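Thioredoxin Reductase (Burkholderia cenocepacia, PDB 4F82) probably reduces hydrogen peroxide and organic hydroperoxides as a thiol-specific peroxidase of the Prx5 subfamily of peroxiredoxins. Local coordinates at residues F22-D26 with L34-A38. Sequence-based numbering, arbitrary orientation.
Sequences FEFID and LGPNA
The ring of F24 lies flat over the bare CA of G35, which sits 3.7 Å from the centroid of the F24 ring and 17° off its normal. F24 reaches across because its CG stands anti to the backbone N (chi1 -171°). The backbone angles of G35 by themselves call for glycine, since a CB would be jammed against the preceding carbonyl O and would also run into P36 CD. The next bump is P36, which runs alongside F24 with its CD 4.0 Å from F24 CD1. The CB corner of the same proline ring lies 4.1 Å from CD1 of F22, so P36 is wedged between the two phenylalanines. F22 swings the other way, CG beside the backbone N (chi1 -68°), and takes the methyl of A38 over one face near the rim, A38 CB to F22 CE1 3.7 Å. The frame is an antiparallel beta hairpin in the thioredoxin fold of this peroxiredoxin: strand 20-25 joins it to the sheet through strand 111-114, and 35-40 is the outer strand. E23 with N37 and I25 with G35 are its hydrogen-bonded pairs; the bond from I25 N to G35 O measures 2.7 Å. Helix 94-103 meets the F22, F24 and P36 face, with A94 touching both F22 and P36, while G134 of the second subunit packs on F22. On the opposite face N37 crosses I25 at about a right angle and lays ND2 3.4 Å from I25 CG1. That amide nitrogen also makes a weak, bent bond back to G35 O, which already accepts from I25 N, and a further bond to T33 O, so N37 clasps the start of its own strand. E23, on the same face, extends its carboxylate to a salt bridge with R111. Past the last pair, L34 tucks CD2 against D26 O.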
loop_
_atom_site.group_PDB
_atom_site.type_symbol
_atom_site.label_atom_id
_atom_site.label_comp_id
_atom_site.label_asym_id
_atom_site.label_seq_id
_atom_site.Cartn_x
_atom_site.Cartn_y
_atom_site.Cartn_z
ATOM N N PHE A 22 8.746 7.362 6.706
ATOM C CA PHE A 22 8.923 6.289 7.681
ATOM C C PHE A 22 9.743 5.136 7.086
ATOM O O PHE A 22 9.533 4.703 5.928
ATOM C CB PHE A 22 7.539 5.719 8.149
ATOM C CG PHE A 22 6.697 6.667 8.989
ATOM C CD1 PHE A 22 6.511 6.438 10.353
ATOM C CD2 PHE A 22 6.047 7.759 8.413
ATOM C CE1 PHE A 22 5.725 7.322 11.138
ATOM C CE2 PHE A 22 5.244 8.651 9.210
ATOM C CZ PHE A 22 5.078 8.423 10.547
ATOM N N GLU A 23 10.641 4.591 7.899
ATOM C CA GLU A 23 11.374 3.364 7.535
ATOM C C GLU A 23 11.138 2.298 8.587
ATOM O O GLU A 23 11.235 2.556 9.799
ATOM C CB GLU A 23 12.870 3.644 7.382
ATOM C CG GLU A 23 13.685 2.398 7.069
ATOM C CD GLU A 23 15.160 2.672 6.997
ATOM O OE1 GLU A 23 15.639 3.623 7.680
ATOM O OE2 GLU A 23 15.851 1.909 6.277
ATOM N N PHE A 24 10.808 1.090 8.124
ATOM C CA PHE A 24 10.515 0.001 9.042
ATOM C C PHE A 24 11.847 -0.570 9.504
ATOM O O PHE A 24 12.675 -0.938 8.666
ATOM C CB PHE A 24 9.679 -1.064 8.320
ATOM C CG PHE A 24 9.126 -2.136 9.236
ATOM C CD1 PHE A 24 7.824 -2.036 9.734
ATOM C CD2 PHE A 24 9.907 -3.234 9.608
ATOM C CE1 PHE A 24 7.283 -3.022 10.590
ATOM C CE2 PHE A 24 9.386 -4.228 10.464
ATOM C CZ PHE A 24 8.057 -4.131 10.943
ATOM N N ILE A 25 12.074 -0.618 10.819
ATOM C CA ILE A 25 13.355 -1.049 11.354
ATOM C C ILE A 25 13.132 -2.313 12.186
ATOM O O ILE A 25 12.425 -2.260 13.189
ATOM C CB ILE A 25 13.951 0.015 12.303
ATOM C CG1 ILE A 25 14.120 1.380 11.617
ATOM C CG2 ILE A 25 15.272 -0.470 12.864
ATOM C CD1 ILE A 25 14.954 1.348 10.346
ATOM N N ASP A 26 13.709 -3.444 11.800
ATOM C CA ASP A 26 13.376 -4.687 12.503
ATOM C C ASP A 26 14.438 -5.161 13.511
ATOM O O ASP A 26 14.141 -5.946 14.407
ATOM C CB ASP A 26 12.982 -5.796 11.507
ATOM C CG ASP A 26 14.161 -6.290 10.689
ATOM O OD1 ASP A 26 15.169 -6.709 11.282
ATOM O OD2 ASP A 26 14.090 -6.265 9.451
ATOM N N LEU A 34 11.249 -0.645 17.268
ATOM C CA LEU A 34 10.960 -1.720 16.321
ATOM C C LEU A 34 9.745 -1.359 15.481
ATOM O O LEU A 34 8.725 -0.867 16.000
ATOM C CB LEU A 34 10.750 -3.076 17.025
ATOM C CG LEU A 34 11.975 -3.675 17.754
ATOM C CD1 LEU A 34 11.581 -4.893 18.634
ATOM C CD2 LEU A 34 13.147 -4.013 16.813
ATOM N N GLY A 35 9.863 -1.557 14.177
ATOM C CA GLY A 35 8.782 -1.223 13.268
ATOM C C GLY A 35 9.012 0.130 12.637
ATOM O O GLY A 35 10.171 0.537 12.429
ATOM N N PRO A 36 7.918 0.838 12.325
ATOM C CA PRO A 36 8.020 2.110 11.605
ATOM C C PRO A 36 8.673 3.225 12.435
ATOM O O PRO A 36 8.352 3.429 13.616
ATOM C CB PRO A 36 6.555 2.441 11.288
ATOM C CG PRO A 36 5.773 1.747 12.379
ATOM C CD PRO A 36 6.510 0.457 12.570
ATOM N N ASN A 37 9.642 3.898 11.826
ATOM C CA ASN A 37 10.307 5.030 12.453
ATOM C C ASN A 37 10.151 6.263 11.569
ATOM O O ASN A 37 10.519 6.233 10.398
ATOM C CB ASN A 37 11.784 4.723 12.652
ATOM C CG ASN A 37 12.039 3.797 13.816
ATOM O OD1 ASN A 37 12.604 4.197 14.835
ATOM N ND2 ASN A 37 11.636 2.550 13.669
ATOM N N ALA A 38 9.641 7.359 12.124
ATOM C CA ALA A 38 9.489 8.602 11.345
ATOM C C ALA A 38 10.845 9.277 11.209
ATOM O O ALA A 38 11.642 9.229 12.131
ATOM C CB ALA A 38 8.543 9.547 12.056
#